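Local coordinates for periplasmic binding protein (Veillonella parvula, PDB 4MO9) that probably binds a solute, perhaps an iron-siderophore complex, and presents it to a membrane transporter, at residues F53-S56 and D62-K65; I55-G60 and A175-F180; W82-A87 and S359-W364. All blocks are in the same frame, centred on the assembly; numbering follows the deposited sequence.

How the interactions relate
Following the chain from the N terminus, helix 52-59 takes part first in two contacts. Interaction 1 closes a short loop, folding the turn at 62-65 back on this helix before strand 67-69. Interaction 2 starts from the same helix but closes a much longer loop, bringing in helix 171-194, which leads from the N-terminal parallel sheet to the C-terminal one. Interaction 3 opens within that longer loop, at helix 79-88, and closes near the C terminus at 359-364, so interactions 2 and 3 cross. Interactions 1 and 3 touch, F53 CE2 lying 3.6 Å from F85 CZ. Helix 52-59 is thus tied to turn 62-65 and helix 171-194, helix 79-88 to the loop before strand 365-367.

Interaction 1. Residues F53-S56 and D62-K65; sequences FTIS and DTPK
T63 meets S56 and I55 through van der Waals contact alone. Its OG1 comes over the backbone of the helix, 3.3 Å from S56 CA, while its methyl CG2 lies 3.9 Å from S56 OG. I55 adds a looser touch at the same methyl, I55 CG2 and T63 CG2 standing 4.5 Å apart. With chi1 at -65°, T63 holds CG2 anti to the backbone N and OG1 beside that N, an orientation that places OG1 over S56 CA and CG2 near S56 OG.

Hydrogen bonding stays local. T63 OG1 is bonded to the carbonyl oxygen of G60, just past the end of helix 52-59, and S56 OG to that of F52, one turn back.

Charge enters only within 62-65. K65 NZ forms a salt bridge of 2.9 Å with D62 OD1, on the anti side of the carboxylate, and K65 N bonds to D62 O at 3.0 Å. Helix and turn both belong to the beta-alpha-beta crossover from strand 41-42 to its parallel neighbour 67-69.

Both hydroxyls are spent on carbonyls outside the facing segment, no hydrogen bond joins the two segments, and the turn rests on the helix by fit of shape.

Interaction 2. Residues I55-G60 and A175-F180; sequences ISALMG and AEISKF
I177 sends the end of its side chain between A57 and L58, and its CD1 methyl does all the close touching. Chi1 of -66° puts CG1 anti to the carbonyl carbon, and chi2 of 168° extends the chain, carrying CD1 away from its own helix until it sits 3.7 Å from A57 CB. The same methyl reaches L58, 3.8 Å from CD2 and 4.1 Å from CG.

On the facing helix, A57 points its CB toward the helix of I177, whereas L58 starts off to one side and comes closer only at its end. Its chi2 of 161° extends CD1 from CA, turning the CD2 branch toward the isoleucine; the two side chains run obliquely past each other. The contact joins helix 52-59, which precedes the second strand of the N-terminal parallel sheet, to helix 171-194, consistent with the long helix that connects the two lobes in TroA-like binding proteins. F355 of helix 344-355 packs on both A57 and I177, while L58 also touches I164, R173 and A174.

A backbone carbonyl adds a polar element beside this apolar patch: A57 O accepts from the R173 side chain at NE. Beyond A57 the short helix soon ends, with G60 N bonded to S56 O at 2.8 Å and G60 leaving the helical conformation with positive phi.

Interaction 3. Residues W82-A87 and S359-W364; sequences WKHFTA and SYSGIW
H84 joins helix 79-88 to the 359-364 loop through one hydrogen bond. Earlier in the helix, W82 packs on L74 and Q75 of helix 73-77. K83 reaches to the far lobe, where NZ makes a salt bridge with E279 and a hydrogen bond with Y266 OH.

H84 follows, its ring thrown outward from the helix with CG anti to the backbone N (chi1 -173°). NE2 donates to S359 O at 2.8 Å, with an N-H...O angle of 152° and the oxygen 18° out of the ring plane. S359 OG, 3.4 Å from H84 CE1, is itself held by E88 one turn further along the helix, and F278 stacks on the imidazole. An alanine here is likely to leave S359 O without this donor and F278 without its stacking partner, weakening the link between helix and loop. F85, buried, stacks on F358. T86 N and OG1 both donate to W82 O from opposite faces of its plane, the hydroxyl at 2.6 Å, and T86 CG2 rests over the centre of the W82 indole.

Within the loop, W364 NE1 bonds to S361 O at 2.8 Å, just before strand 365-367. Helix 79-88 follows R78 of the trimethylamine oxide pocket, and the loop carries the chain back to the C-terminal sheet, a position consistent with a contact between the lobes, beside the ligand cleft of a two-lobed periplasmic binding protein.

Interaction 1. Residues F53-S56 and D62-K65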
ATOM      1  N   PHE A  53      -3.398   8.709   3.543  1.00 28.37           N
ATOM      2  CA  PHE A  53      -2.644   8.291   4.727  1.00 25.17           C
ATOM      3  C   PHE A  53      -1.526   9.272   5.058  1.00 26.39           C
ATOM      4  O   PHE A  53      -1.249   9.525   6.229  1.00 28.06           O
ATOM      5  CB  PHE A  53      -2.066   6.892   4.548  1.00 24.48           C
ATOM      6  CG  PHE A  53      -2.990   5.799   5.002  1.00 27.63           C
ATOM      7  CD1 PHE A  53      -3.428   4.834   4.112  1.00 31.14           C
ATOM      8  CD2 PHE A  53      -3.423   5.742   6.318  1.00 29.45           C
ATOM      9  CE1 PHE A  53      -4.282   3.821   4.523  1.00 31.91           C
ATOM     10  CE2 PHE A  53      -4.276   4.722   6.738  1.00 33.49           C
ATOM     11  CZ  PHE A  53      -4.706   3.769   5.841  1.00 33.39           C
ATOM     12  N   THR A  54      -0.868   9.814   4.038  1.00 26.89           N
ATOM     13  CA  THR A  54       0.155  10.839   4.289  1.00 25.66           C
ATOM     14  C   THR A  54      -0.455  12.082   4.934  1.00 26.74           C
ATOM     15  O   THR A  54       0.073  12.615   5.926  1.00 26.37           O
ATOM     16  CB  THR A  54       0.903  11.198   2.999  1.00 27.01           C
ATOM     17  OG1 THR A  54       1.393   9.984   2.398  1.00 27.79           O
ATOM     18  CG2 THR A  54       2.075  12.140   3.289  1.00 24.02           C
ATOM     19  N   ILE A  55      -1.576  12.543   4.392  1.00 25.77           N
ATOM     20  CA  ILE A  55      -2.228  13.724   4.950  1.00 26.37           C
ATOM     21  C   ILE A  55      -2.643  13.480   6.405  1.00 30.48           C
ATOM     22  O   ILE A  55      -2.418  14.337   7.273  1.00 29.59           O
ATOM     23  CB  ILE A  55      -3.419  14.176   4.072  1.00 24.56           C
ATOM     24  CG1 ILE A  55      -2.904  14.627   2.703  1.00 23.95           C
ATOM     25  CG2 ILE A  55      -4.208  15.284   4.743  1.00 25.58           C
ATOM     26  CD1 ILE A  55      -4.012  15.069   1.704  1.00 28.25           C
ATOM     27  N   SER A  56      -3.209  12.305   6.686  1.00 29.90           N
ATOM     28  CA  SER A  56      -3.632  11.984   8.046  1.00 29.27           C
ATOM     29  C   SER A  56      -2.424  11.965   8.972  1.00 30.80           C
ATOM     30  O   SER A  56      -2.501  12.408  10.113  1.00 33.10           O
ATOM     31  CB  SER A  56      -4.334  10.626   8.087  1.00 33.07           C
ATOM     32  OG  SER A  56      -5.432  10.589   7.193  1.00 34.90           O
ATOM     33  N   ASP A  62      -6.458  17.149  12.985  1.00 42.79           N
ATOM     34  CA  ASP A  62      -6.883  18.259  12.126  1.00 43.09           C
ATOM     35  C   ASP A  62      -7.104  17.835  10.677  1.00 39.48           C
ATOM     36  O   ASP A  62      -7.373  18.679   9.820  1.00 39.07           O
ATOM     37  CB  ASP A  62      -5.854  19.396  12.162  1.00 42.99           C
ATOM     38  CG  ASP A  62      -5.752  20.050  13.525  1.00 49.00           C
ATOM     39  OD1 ASP A  62      -6.794  20.178  14.208  1.00 47.83           O
ATOM     40  OD2 ASP A  62      -4.625  20.434  13.912  1.00 53.70           O
ATOM     41  N   THR A  63      -6.979  16.538  10.408  1.00 35.51           N
ATOM     42  CA  THR A  63      -7.143  16.014   9.052  1.00 32.46           C
ATOM     43  C   THR A  63      -8.387  16.516   8.296  1.00 35.56           C
ATOM     44  O   THR A  63      -8.271  16.948   7.150  1.00 36.56           O
ATOM     45  CB  THR A  63      -7.086  14.460   9.023  1.00 36.99           C
ATOM     46  OG1 THR A  63      -5.776  14.029   9.409  1.00 36.41           O
ATOM     47  CG2 THR A  63      -7.375  13.941   7.633  1.00 33.54           C
ATOM     48  N   PRO A  64      -9.578  16.470   8.920  1.00 38.38           N
ATOM     49  CA  PRO A  64     -10.754  16.903   8.146  1.00 42.50           C
ATOM     50  C   PRO A  64     -10.736  18.392   7.767  1.00 43.26           C
ATOM     51  O   PRO A  64     -11.397  18.781   6.797  1.00 43.41           O
ATOM     52  CB  PRO A  64     -11.923  16.643   9.110  1.00 45.30           C
ATOM     53  CG  PRO A  64     -11.404  15.617  10.082  1.00 44.20           C
ATOM     54  CD  PRO A  64      -9.958  15.982  10.259  1.00 42.08           C
ATOM     55  N   LYS A  65      -9.984  19.203   8.508  1.00 39.50           N
ATOM     56  CA  LYS A  65      -9.946  20.650   8.274  1.00 42.19           C
ATOM     57  C   LYS A  65      -9.239  21.079   6.981  1.00 40.92           C
ATOM     58  O   LYS A  65      -9.271  22.262   6.620  1.00 43.21           O
ATOM     59  CB  LYS A  65      -9.293  21.358   9.460  1.00 43.29           C
ATOM     60  CG  LYS A  65      -9.964  21.112  10.798  1.00 47.82           C
ATOM     61  CD  LYS A  65      -9.370  22.039  11.859  1.00 54.95           C
ATOM     62  CE  LYS A  65     -10.019  21.833  13.221  1.00 60.67           C
ATOM     63  NZ  LYS A  65      -9.646  20.509  13.815  1.00 63.84           N
TER

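Interaction 2. Residues I55-G60 and A175-F180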
ATOM      1  N   ILE A  55      -1.576  12.543   4.392  1.00 25.77           N
ATOM      2  CA  ILE A  55      -2.228  13.724   4.950  1.00 26.37           C
ATOM      3  C   ILE A  55      -2.643  13.480   6.405  1.00 30.48           C
ATOM      4  O   ILE A  55      -2.418  14.337   7.273  1.00 29.59           O
ATOM      5  CB  ILE A  55      -3.419  14.176   4.072  1.00 24.56           C
ATOM      6  CG1 ILE A  55      -2.904  14.627   2.703  1.00 23.95           C
ATOM      7  CG2 ILE A  55      -4.208  15.284   4.743  1.00 25.58           C
ATOM      8  CD1 ILE A  55      -4.012  15.069   1.704  1.00 28.25           C
ATOM      9  N   SER A  56      -3.209  12.305   6.686  1.00 29.90           N
ATOM     10  CA  SER A  56      -3.632  11.984   8.046  1.00 29.27           C
ATOM     11  C   SER A  56      -2.424  11.965   8.972  1.00 30.80           C
ATOM     12  O   SER A  56      -2.501  12.408  10.113  1.00 33.10           O
ATOM     13  CB  SER A  56      -4.334  10.626   8.087  1.00 33.07           C
ATOM     14  OG  SER A  56      -5.432  10.589   7.193  1.00 34.90           O
ATOM     15  N   ALA A  57      -1.302  11.451   8.477  1.00 29.08           N
ATOM     16  CA  ALA A  57      -0.086  11.373   9.284  1.00 30.38           C
ATOM     17  C   ALA A  57       0.493  12.757   9.576  1.00 28.65           C
ATOM     18  O   ALA A  57       1.126  12.970  10.616  1.00 30.87           O
ATOM     19  CB  ALA A  57       0.944  10.498   8.585  1.00 29.33           C
ATOM     20  N   LEU A  58       0.271  13.697   8.662  1.00 29.47           N
ATOM     21  CA  LEU A  58       0.760  15.068   8.817  1.00 29.82           C
ATOM     22  C   LEU A  58      -0.168  15.916   9.687  1.00 34.44           C
ATOM     23  O   LEU A  58       0.291  16.711  10.520  1.00 33.82           O
ATOM     24  CB  LEU A  58       0.925  15.719   7.435  1.00 28.61           C
ATOM     25  CG  LEU A  58       2.071  15.143   6.603  1.00 31.33           C
ATOM     26  CD1 LEU A  58       1.905  15.461   5.115  1.00 32.06           C
ATOM     27  CD2 LEU A  58       3.402  15.663   7.109  1.00 31.29           C
HETATM   28  N   MSE A  59      -1.478  15.749   9.500  1.00 33.74           N
HETATM   29  CA  MSE A  59      -2.440  16.634  10.154  1.00 32.27           C
HETATM   30  C   MSE A  59      -2.993  16.073  11.466  1.00 36.00           C
HETATM   31  O   MSE A  59      -3.509  16.828  12.299  1.00 35.18           O
HETATM   32  CB  MSE A  59      -3.614  16.936   9.215  1.00 34.78           C
HETATM   33  CG  MSE A  59      -3.245  17.571   7.880  1.00 35.38           C
HETATM   34 SE   MSE A  59      -2.315  19.273   8.089  0.71 40.64          SE
HETATM   35  CE  MSE A  59      -3.583  20.195   9.272  1.00 32.36           C
ATOM     36  N   GLY A  60      -2.907  14.757  11.648  1.00 36.79           N
ATOM     37  CA  GLY A  60      -3.468  14.151  12.847  1.00 36.27           C
ATOM     38  C   GLY A  60      -4.951  14.464  12.987  1.00 36.23           C
ATOM     39  O   GLY A  60      -5.722  14.274  12.042  1.00 33.00           O
ATOM     40  N   ALA A 175       9.382  15.809   7.452  1.00 32.67           N
ATOM     41  CA  ALA A 175      10.760  15.347   7.673  1.00 33.29           C
ATOM     42  C   ALA A 175      10.840  14.156   8.649  1.00 32.83           C
ATOM     43  O   ALA A 175      11.624  13.223   8.435  1.00 32.20           O
ATOM     44  CB  ALA A 175      11.661  16.510   8.143  1.00 32.98           C
ATOM     45  N   GLU A 176      10.039  14.176   9.711  1.00 32.62           N
ATOM     46  CA  GLU A 176      10.020  13.053  10.650  1.00 36.09           C
ATOM     47  C   GLU A 176       9.520  11.791   9.967  1.00 32.64           C
ATOM     48  O   GLU A 176      10.043  10.702  10.195  1.00 30.81           O
ATOM     49  CB  GLU A 176       9.097  13.340  11.822  1.00 44.18           C
ATOM     50  CG  GLU A 176       9.439  14.573  12.632  1.00 53.48           C
ATOM     51  CD  GLU A 176       8.314  14.932  13.584  1.00 64.64           C
ATOM     52  OE1 GLU A 176       7.601  13.996  14.022  1.00 67.44           O
ATOM     53  OE2 GLU A 176       8.136  16.138  13.880  1.00 68.81           O
ATOM     54  N   ILE A 177       8.482  11.934   9.150  1.00 29.01           N
ATOM     55  CA  ILE A 177       7.883  10.775   8.491  1.00 27.16           C
ATOM     56  C   ILE A 177       8.860  10.195   7.472  1.00 30.04           C
ATOM     57  O   ILE A 177       9.012   8.971   7.377  1.00 32.83           O
ATOM     58  CB  ILE A 177       6.539  11.140   7.823  1.00 27.30           C
ATOM     59  CG1 ILE A 177       5.514  11.519   8.904  1.00 29.46           C
ATOM     60  CG2 ILE A 177       6.013   9.991   6.973  1.00 28.26           C
ATOM     61  CD1 ILE A 177       4.230  12.178   8.335  1.00 33.58           C
ATOM     62  N   SER A 178       9.524  11.074   6.725  1.00 28.76           N
ATOM     63  CA  SER A 178      10.523  10.671   5.737  1.00 27.21           C
ATOM     64  C   SER A 178      11.701   9.947   6.386  1.00 27.93           C
ATOM     65  O   SER A 178      12.211   8.952   5.851  1.00 30.14           O
ATOM     66  CB  SER A 178      11.034  11.902   4.983  1.00 29.24           C
ATOM     67  OG  SER A 178      11.909  11.505   3.941  1.00 30.17           O
ATOM     68  N   LYS A 179      12.141  10.436   7.539  1.00 30.42           N
ATOM     69  CA  LYS A 179      13.262   9.802   8.229  1.00 31.10           C
ATOM     70  C   LYS A 179      12.841   8.468   8.825  1.00 29.03           C
ATOM     71  O   LYS A 179      13.613   7.504   8.807  1.00 30.39           O
ATOM     72  CB  LYS A 179      13.846  10.731   9.300  1.00 30.48           C
ATOM     73  CG  LYS A 179      14.622  11.910   8.712  1.00 33.95           C
ATOM     74  CD  LYS A 179      15.103  12.836   9.811  1.00 41.09           C
ATOM     75  CE  LYS A 179      15.859  14.030   9.224  1.00 45.55           C
ATOM     76  NZ  LYS A 179      16.355  14.905  10.315  1.00 51.64           N
ATOM     77  N   PHE A 180      11.622   8.403   9.355  1.00 27.10           N
ATOM     78  CA  PHE A 180      11.084   7.133   9.861  1.00 28.69           C
ATOM     79  C   PHE A 180      11.117   6.085   8.759  1.00 30.12           C
ATOM     80  O   PHE A 180      11.521   4.930   8.976  1.00 29.47           O
ATOM     81  CB  PHE A 180       9.634   7.329  10.330  1.00 28.92           C
ATOM     82  CG  PHE A 180       8.961   6.064  10.803  1.00 31.83           C
ATOM     83  CD1 PHE A 180       8.892   5.772  12.165  1.00 35.14           C
ATOM     84  CD2 PHE A 180       8.383   5.181   9.898  1.00 30.12           C
ATOM     85  CE1 PHE A 180       8.260   4.602  12.615  1.00 36.15           C
ATOM     86  CE2 PHE A 180       7.749   4.010  10.343  1.00 34.62           C
ATOM     87  CZ  PHE A 180       7.693   3.725  11.704  1.00 34.98           C
TER

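Interaction 3. Residues W82-A87 and S359-W364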
ATOM      1  N   TRP A  82     -12.548   2.186   6.338  1.00 36.29           N
ATOM      2  CA  TRP A  82     -13.547   3.252   6.379  1.00 36.27           C
ATOM      3  C   TRP A  82     -14.370   3.231   7.670  1.00 37.08           C
ATOM      4  O   TRP A  82     -14.597   4.286   8.271  1.00 34.96           O
ATOM      5  CB  TRP A  82     -14.472   3.188   5.154  1.00 36.30           C
ATOM      6  CG  TRP A  82     -15.450   4.320   5.097  1.00 36.94           C
ATOM      7  CD1 TRP A  82     -16.810   4.246   5.192  1.00 39.20           C
ATOM      8  CD2 TRP A  82     -15.131   5.709   4.948  1.00 40.70           C
ATOM      9  NE1 TRP A  82     -17.357   5.510   5.107  1.00 41.38           N
ATOM     10  CE2 TRP A  82     -16.348   6.424   4.952  1.00 41.33           C
ATOM     11  CE3 TRP A  82     -13.935   6.416   4.802  1.00 41.35           C
ATOM     12  CZ2 TRP A  82     -16.400   7.817   4.818  1.00 43.92           C
ATOM     13  CZ3 TRP A  82     -13.983   7.792   4.678  1.00 43.43           C
ATOM     14  CH2 TRP A  82     -15.208   8.479   4.683  1.00 44.38           C
ATOM     15  N   LYS A  83     -14.812   2.046   8.104  1.00 36.71           N
ATOM     16  CA  LYS A  83     -15.582   1.952   9.346  1.00 41.17           C
ATOM     17  C   LYS A  83     -14.739   2.375  10.541  1.00 41.50           C
ATOM     18  O   LYS A  83     -15.199   3.105  11.421  1.00 43.10           O
ATOM     19  CB  LYS A  83     -16.065   0.520   9.607  1.00 47.39           C
ATOM     20  CG  LYS A  83     -16.949  -0.095   8.543  1.00 55.10           C
ATOM     21  CD  LYS A  83     -17.177  -1.587   8.879  1.00 59.83           C
ATOM     22  CE  LYS A  83     -17.135  -2.464   7.627  1.00 59.58           C
ATOM     23  NZ  LYS A  83     -16.636  -3.832   7.926  1.00 57.90           N
ATOM     24  N   HIS A  84     -13.507   1.882  10.585  1.00 38.62           N
ATOM     25  CA  HIS A  84     -12.630   2.137  11.716  1.00 39.75           C
ATOM     26  C   HIS A  84     -12.319   3.631  11.804  1.00 40.05           C
ATOM     27  O   HIS A  84     -12.420   4.247  12.872  1.00 38.58           O
ATOM     28  CB  HIS A  84     -11.338   1.342  11.549  1.00 39.39           C
ATOM     29  CG  HIS A  84     -10.431   1.409  12.734  1.00 44.33           C
ATOM     30  ND1 HIS A  84     -10.739   0.812  13.940  1.00 44.53           N
ATOM     31  CD2 HIS A  84      -9.225   2.004  12.906  1.00 44.60           C
ATOM     32  CE1 HIS A  84      -9.763   1.037  14.801  1.00 47.31           C
ATOM     33  NE2 HIS A  84      -8.831   1.760  14.199  1.00 46.30           N
ATOM     34  N   PHE A  85     -11.965   4.214  10.665  1.00 39.03           N
ATOM     35  CA  PHE A  85     -11.537   5.602  10.636  1.00 37.01           C
ATOM     36  C   PHE A  85     -12.704   6.537  10.944  1.00 39.74           C
ATOM     37  O   PHE A  85     -12.551   7.492  11.705  1.00 40.50           O
ATOM     38  CB  PHE A  85     -10.894   5.950   9.291  1.00 36.21           C
ATOM     39  CG  PHE A  85      -9.647   5.153   8.980  1.00 34.50           C
ATOM     40  CD1 PHE A  85      -9.030   4.373   9.959  1.00 34.07           C
ATOM     41  CD2 PHE A  85      -9.090   5.190   7.705  1.00 32.44           C
ATOM     42  CE1 PHE A  85      -7.885   3.635   9.662  1.00 34.71           C
ATOM     43  CE2 PHE A  85      -7.945   4.453   7.401  1.00 32.22           C
ATOM     44  CZ  PHE A  85      -7.344   3.676   8.381  1.00 33.13           C
ATOM     45  N   THR A  86     -13.869   6.260  10.362  1.00 40.08           N
ATOM     46  CA  THR A  86     -15.037   7.117  10.583  1.00 43.26           C
ATOM     47  C   THR A  86     -15.550   6.994  12.014  1.00 45.39           C
ATOM     48  O   THR A  86     -16.078   7.954  12.577  1.00 48.50           O
ATOM     49  CB  THR A  86     -16.172   6.862   9.556  1.00 42.14           C
ATOM     50  OG1 THR A  86     -16.548   5.481   9.561  1.00 44.39           O
ATOM     51  CG2 THR A  86     -15.714   7.246   8.169  1.00 41.41           C
ATOM     52  N   ALA A  87     -15.371   5.822  12.609  1.00 43.14           N
ATOM     53  CA  ALA A  87     -15.763   5.617  13.999  1.00 45.42           C
ATOM     54  C   ALA A  87     -14.984   6.563  14.904  1.00 45.38           C
ATOM     55  O   ALA A  87     -15.539   7.134  15.848  1.00 46.15           O
ATOM     56  CB  ALA A  87     -15.531   4.174  14.417  1.00 43.40           C
ATOM     57  N   SER A 359      -6.523   4.599  15.776  1.00 36.46           N
ATOM     58  CA  SER A 359      -5.880   3.630  16.659  1.00 37.53           C
ATOM     59  C   SER A 359      -5.418   2.396  15.888  1.00 38.98           C
ATOM     60  O   SER A 359      -6.091   1.930  14.958  1.00 37.85           O
ATOM     61  CB  SER A 359      -6.824   3.204  17.784  1.00 40.77           C
ATOM     62  OG  SER A 359      -7.968   2.552  17.257  1.00 40.15           O
ATOM     63  N   TYR A 360      -4.260   1.868  16.266  1.00 38.86           N
ATOM     64  CA  TYR A 360      -3.776   0.642  15.659  1.00 37.95           C
ATOM     65  C   TYR A 360      -4.519  -0.566  16.229  1.00 38.03           C
ATOM     66  O   TYR A 360      -4.759  -0.627  17.435  1.00 36.35           O
ATOM     67  CB  TYR A 360      -2.274   0.486  15.895  1.00 37.82           C
ATOM     68  CG  TYR A 360      -1.722  -0.802  15.328  1.00 37.71           C
ATOM     69  CD1 TYR A 360      -1.569  -0.967  13.958  1.00 37.08           C
ATOM     70  CD2 TYR A 360      -1.368  -1.854  16.161  1.00 42.34           C
ATOM     71  CE1 TYR A 360      -1.070  -2.141  13.427  1.00 37.24           C
ATOM     72  CE2 TYR A 360      -0.868  -3.035  15.645  1.00 45.57           C
ATOM     73  CZ  TYR A 360      -0.719  -3.171  14.276  1.00 46.23           C
ATOM     74  OH  TYR A 360      -0.224  -4.355  13.763  1.00 49.76           O
ATOM     75  N   SER A 361      -4.893  -1.500  15.352  1.00 38.39           N
ATOM     76  CA  SER A 361      -5.409  -2.819  15.748  1.00 43.58           C
ATOM     77  C   SER A 361      -5.511  -3.729  14.520  1.00 45.24           C
ATOM     78  O   SER A 361      -5.124  -3.337  13.418  1.00 47.82           O
ATOM     79  CB  SER A 361      -6.771  -2.724  16.437  1.00 45.85           C
ATOM     80  OG  SER A 361      -7.769  -2.368  15.508  1.00 47.95           O
ATOM     81  N   GLY A 362      -6.013  -4.945  14.711  1.00 45.08           N
ATOM     82  CA  GLY A 362      -6.158  -5.878  13.605  1.00 44.51           C
ATOM     83  C   GLY A 362      -4.914  -6.721  13.374  1.00 41.89           C
ATOM     84  O   GLY A 362      -3.983  -6.689  14.182  1.00 43.40           O
ATOM     85  N   ILE A 363      -4.898  -7.465  12.266  1.00 39.86           N
ATOM     86  CA  ILE A 363      -3.823  -8.413  11.957  1.00 37.55           C
ATOM     87  C   ILE A 363      -3.314  -8.153  10.540  1.00 33.34           C
ATOM     88  O   ILE A 363      -4.104  -8.125   9.595  1.00 32.43           O
ATOM     89  CB  ILE A 363      -4.333  -9.871  12.034  1.00 39.90           C
ATOM     90  CG1 ILE A 363      -5.060 -10.131  13.360  1.00 45.10           C
ATOM     91  CG2 ILE A 363      -3.189 -10.862  11.791  1.00 37.10           C
ATOM     92  CD1 ILE A 363      -4.143 -10.301  14.546  1.00 47.51           C
ATOM     93  N   TRP A 364      -2.002  -7.986  10.388  1.00 31.08           N
ATOM     94  CA  TRP A 364      -1.437  -7.467   9.140  1.00 32.88           C
ATOM     95  C   TRP A 364      -0.369  -8.377   8.558  1.00 31.13           C
ATOM     96  O   TRP A 364      -0.006  -8.252   7.386  1.00 29.75           O
ATOM     97  CB  TRP A 364      -0.879  -6.051   9.382  1.00 30.53           C
ATOM     98  CG  TRP A 364      -1.940  -5.160   9.917  1.00 31.55           C
ATOM     99  CD1 TRP A 364      -2.289  -4.984  11.232  1.00 33.80           C
ATOM    100  CD2 TRP A 364      -2.848  -4.361   9.147  1.00 30.19           C
ATOM    101  NE1 TRP A 364      -3.351  -4.101  11.323  1.00 34.41           N
ATOM    102  CE2 TRP A 364      -3.713  -3.710  10.057  1.00 32.78           C
ATOM    103  CE3 TRP A 364      -3.012  -4.126   7.779  1.00 31.08           C
ATOM    104  CZ2 TRP A 364      -4.722  -2.834   9.635  1.00 34.73           C
ATOM    105  CZ3 TRP A 364      -4.014  -3.263   7.363  1.00 30.48           C
ATOM    106  CH2 TRP A 364      -4.858  -2.628   8.286  1.00 33.05           C
TER